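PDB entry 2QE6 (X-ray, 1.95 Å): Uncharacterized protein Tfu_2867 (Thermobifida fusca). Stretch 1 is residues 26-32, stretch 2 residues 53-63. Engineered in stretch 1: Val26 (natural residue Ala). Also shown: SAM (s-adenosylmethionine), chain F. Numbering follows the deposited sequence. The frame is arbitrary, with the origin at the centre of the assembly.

Stretch 1 26-32: VYDALLG
Stretch 2 (53-63) GLKESAIENRK

Residues 26-30 are helical, in a helix that begins earlier in the chain, and residues 54-63 begin another. Their axes cross nearly at right angles (-97°) and approach to 9.8 Å. The backbones come closest at Leu30 and Lys55, whose CA atoms lie 5.3 Å apart. Leu31 and Ile59 follow, CA to CA 6.7 Å. The contact buries 463 Å².

Leu30 (m, t) is the most covered residue. Its CD1 packs on Leu54 CG at 3.9 Å, and its CD2 lies 3.7 Å from Lys55 CG. The aliphatic part of the lysine thus serves as an apolar surface.

Tyr27 (chi1 t, chi2 78°) starts sideways, but its ring reaches the second helix. Tyr27 CE1 lies 3.8 Å from Ala58 CB. The small alanine points toward the first helix and also receives Leu31 CD2 at 3.7 Å from its CB. Asn61 ND2 (chi1 t) donates to Tyr27 OH at 3.0 Å, nearly linear at 170°. Arg62 CD sits at the ring edge, 3.1 Å from Tyr27 OH.

S-adenosylmethionine joins both stretches. Its O accepts from Arg62 NH1 at 2.7 Å and, weakly, from Tyr27 OH at 2.8 Å. Its SD lies over one face of the tyrosine ring.

Gly32, with phi/psi 81/23, closes the first helix in a Schellman motif. Gly53, at 79/8, is the N-cap of the second. At these positive phi values a CB would be jammed against the preceding carbonyl O, which by itself calls for glycine.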

# COMPACT_ATOMS: atom_id res chain seq x y z
N VAL A 26 5.78 10.39 7.02
CA VAL A 26 4.87 11.40 6.59
C VAL A 26 3.40 10.91 6.44
O VAL A 26 2.44 11.57 6.90
CB VAL A 26 5.36 12.01 5.29
CG1 VAL A 26 4.33 13.00 4.80
CG2 VAL A 26 6.75 12.74 5.54
N TYR A 27 3.23 9.73 5.88
CA TYR A 27 1.91 9.11 5.75
C TYR A 27 1.38 8.83 7.14
O TYR A 27 0.23 9.10 7.43
CB TYR A 27 2.06 7.84 4.94
CG TYR A 27 0.81 7.12 4.62
CD1 TYR A 27 -0.02 7.55 3.61
CD2 TYR A 27 0.47 5.98 5.30
CE1 TYR A 27 -1.21 6.84 3.29
CE2 TYR A 27 -0.71 5.27 4.99
CZ TYR A 27 -1.54 5.71 3.98
OH TYR A 27 -2.70 5.03 3.65
N ASP A 28 2.23 8.37 8.04
CA ASP A 28 1.83 8.16 9.43
C ASP A 28 1.32 9.49 10.07
O ASP A 28 0.29 9.53 10.74
CB ASP A 28 3.02 7.68 10.22
CG ASP A 28 2.63 7.26 11.60
OD1 ASP A 28 1.86 6.29 11.66
OD2 ASP A 28 3.04 7.94 12.57
N ALA A 29 2.06 10.56 9.87
CA ALA A 29 1.68 11.89 10.31
C ALA A 29 0.31 12.28 9.71
O ALA A 29 -0.56 12.76 10.41
CB ALA A 29 2.79 12.90 9.92
N LEU A 30 0.11 12.06 8.41
CA LEU A 30 -1.19 12.33 7.78
C LEU A 30 -2.35 11.61 8.45
O LEU A 30 -3.43 12.19 8.56
CB LEU A 30 -1.19 11.98 6.31
CG LEU A 30 -0.41 12.94 5.43
CD1 LEU A 30 -0.38 12.43 3.98
CD2 LEU A 30 -0.99 14.38 5.49
N LEU A 31 -2.12 10.37 8.86
CA LEU A 31 -3.11 9.56 9.60
C LEU A 31 -3.24 9.86 11.08
O LEU A 31 -4.07 9.27 11.75
CB LEU A 31 -2.83 8.06 9.40
CG LEU A 31 -2.92 7.61 7.93
CD1 LEU A 31 -2.43 6.16 7.75
CD2 LEU A 31 -4.36 7.78 7.44
N GLY A 32 -2.43 10.77 11.61
CA GLY A 32 -2.44 11.07 13.02
C GLY A 32 -1.68 10.10 13.91
O GLY A 32 -1.96 9.98 15.12
N GLY A 53 -7.70 18.10 0.77
CA GLY A 53 -8.13 16.73 0.96
C GLY A 53 -7.04 15.70 1.15
O GLY A 53 -7.34 14.51 1.20
N LEU A 54 -5.79 16.13 1.30
CA LEU A 54 -4.69 15.16 1.42
C LEU A 54 -4.91 14.15 2.56
O LEU A 54 -4.85 12.94 2.34
CB LEU A 54 -3.34 15.88 1.53
CG LEU A 54 -2.07 14.99 1.60
CD1 LEU A 54 -2.03 13.96 0.44
CD2 LEU A 54 -0.77 15.94 1.63
N LYS A 55 -5.15 14.62 3.76
CA LYS A 55 -5.36 13.70 4.88
C LYS A 55 -6.56 12.79 4.62
O LYS A 55 -6.51 11.60 4.92
CB LYS A 55 -5.59 14.43 6.20
CG LYS A 55 -4.40 15.12 6.84
CD LYS A 55 -4.75 15.48 8.36
CE LYS A 55 -3.69 16.38 9.06
NZ LYS A 55 -2.31 15.77 9.20
N GLU A 56 -7.64 13.33 4.07
CA GLU A 56 -8.82 12.49 3.78
C GLU A 56 -8.50 11.40 2.74
O GLU A 56 -8.97 10.29 2.87
CB GLU A 56 -10.04 13.34 3.39
CG GLU A 56 -10.66 14.06 4.62
N SER A 57 -7.67 11.72 1.76
CA SER A 57 -7.19 10.77 0.79
C SER A 57 -6.45 9.58 1.44
O SER A 57 -6.61 8.44 1.01
CB SER A 57 -6.32 11.44 -0.30
OG SER A 57 -4.96 11.62 0.07
N ALA A 58 -5.64 9.85 2.45
CA ALA A 58 -4.94 8.82 3.19
C ALA A 58 -5.92 8.00 3.95
O ALA A 58 -5.80 6.78 3.98
CB ALA A 58 -3.89 9.41 4.16
N ILE A 59 -6.88 8.65 4.61
CA ILE A 59 -7.94 7.91 5.32
C ILE A 59 -8.68 6.95 4.36
O ILE A 59 -8.88 5.76 4.65
CB ILE A 59 -8.90 8.85 6.05
CG1 ILE A 59 -8.15 9.59 7.19
CG2 ILE A 59 -10.08 8.07 6.69
CD1 ILE A 59 -8.89 10.86 7.69
N GLU A 60 -9.09 7.46 3.20
CA GLU A 60 -9.80 6.64 2.25
C GLU A 60 -8.94 5.47 1.75
O GLU A 60 -9.46 4.42 1.45
CB GLU A 60 -10.27 7.45 1.05
CG GLU A 60 -11.42 8.41 1.38
CD GLU A 60 -12.64 7.74 1.99
OE1 GLU A 60 -12.92 6.54 1.72
OE2 GLU A 60 -13.35 8.45 2.74
N ASN A 61 -7.63 5.68 1.65
CA ASN A 61 -6.71 4.61 1.24
C ASN A 61 -6.65 3.52 2.30
O ASN A 61 -6.71 2.33 1.98
CB ASN A 61 -5.33 5.21 0.94
CG ASN A 61 -4.43 4.23 0.30
OD1 ASN A 61 -4.70 3.70 -0.77
ND2 ASN A 61 -3.31 3.99 0.94
N ARG A 62 -6.59 3.91 3.57
CA ARG A 62 -6.67 2.92 4.64
C ARG A 62 -8.00 2.18 4.66
O ARG A 62 -8.01 0.99 4.86
CB ARG A 62 -6.41 3.54 6.01
CG ARG A 62 -5.00 4.09 6.11
CD ARG A 62 -3.96 3.05 5.74
NE ARG A 62 -4.06 1.89 6.62
CZ ARG A 62 -3.12 0.95 6.77
NH1 ARG A 62 -1.99 1.02 6.08
NH2 ARG A 62 -3.32 -0.05 7.63
N LYS A 63 -9.10 2.89 4.48
CA LYS A 63 -10.41 2.25 4.42
C LYS A 63 -10.52 1.27 3.22
O LYS A 63 -11.10 0.22 3.36
CB LYS A 63 -11.53 3.30 4.34
CG LYS A 63 -11.82 4.12 5.62
CD LYS A 63 -12.83 5.21 5.25
CE LYS A 63 -13.47 5.93 6.39
NZ LYS A 63 -14.28 7.07 5.80
N SAM F . 0.81 0.52 2.04
CA SAM F . 0.42 1.48 3.14
C SAM F . -0.96 2.03 2.86
O SAM F . -1.67 2.41 3.78
OXT SAM F . -1.36 2.13 1.69
CB SAM F . 1.35 2.69 3.34
CG SAM F . 1.43 3.68 2.17
SD SAM F . 2.68 5.00 2.33
CE SAM F . 3.29 4.50 3.96
C5' SAM F . 3.94 4.20 1.32
C4' SAM F . 4.89 3.16 1.92
O4' SAM F . 5.62 2.52 0.87
C3' SAM F . 5.95 3.75 2.87
O3' SAM F . 5.97 3.08 4.11
C2' SAM F . 7.28 3.64 2.14
O2' SAM F . 8.43 3.58 2.99
C1' SAM F . 7.00 2.42 1.28
N9 SAM F . 7.88 2.40 0.11
C8 SAM F . 7.97 3.31 -0.94
N7 SAM F . 8.93 2.87 -1.80
C5 SAM F . 9.42 1.69 -1.32
C6 SAM F . 10.40 0.82 -1.81
N6 SAM F . 11.05 1.12 -2.97
N1 SAM F . 10.67 -0.32 -1.07
C2 SAM F . 10.01 -0.61 0.14
N3 SAM F . 9.05 0.27 0.63
C4 SAM F . 8.77 1.39 -0.11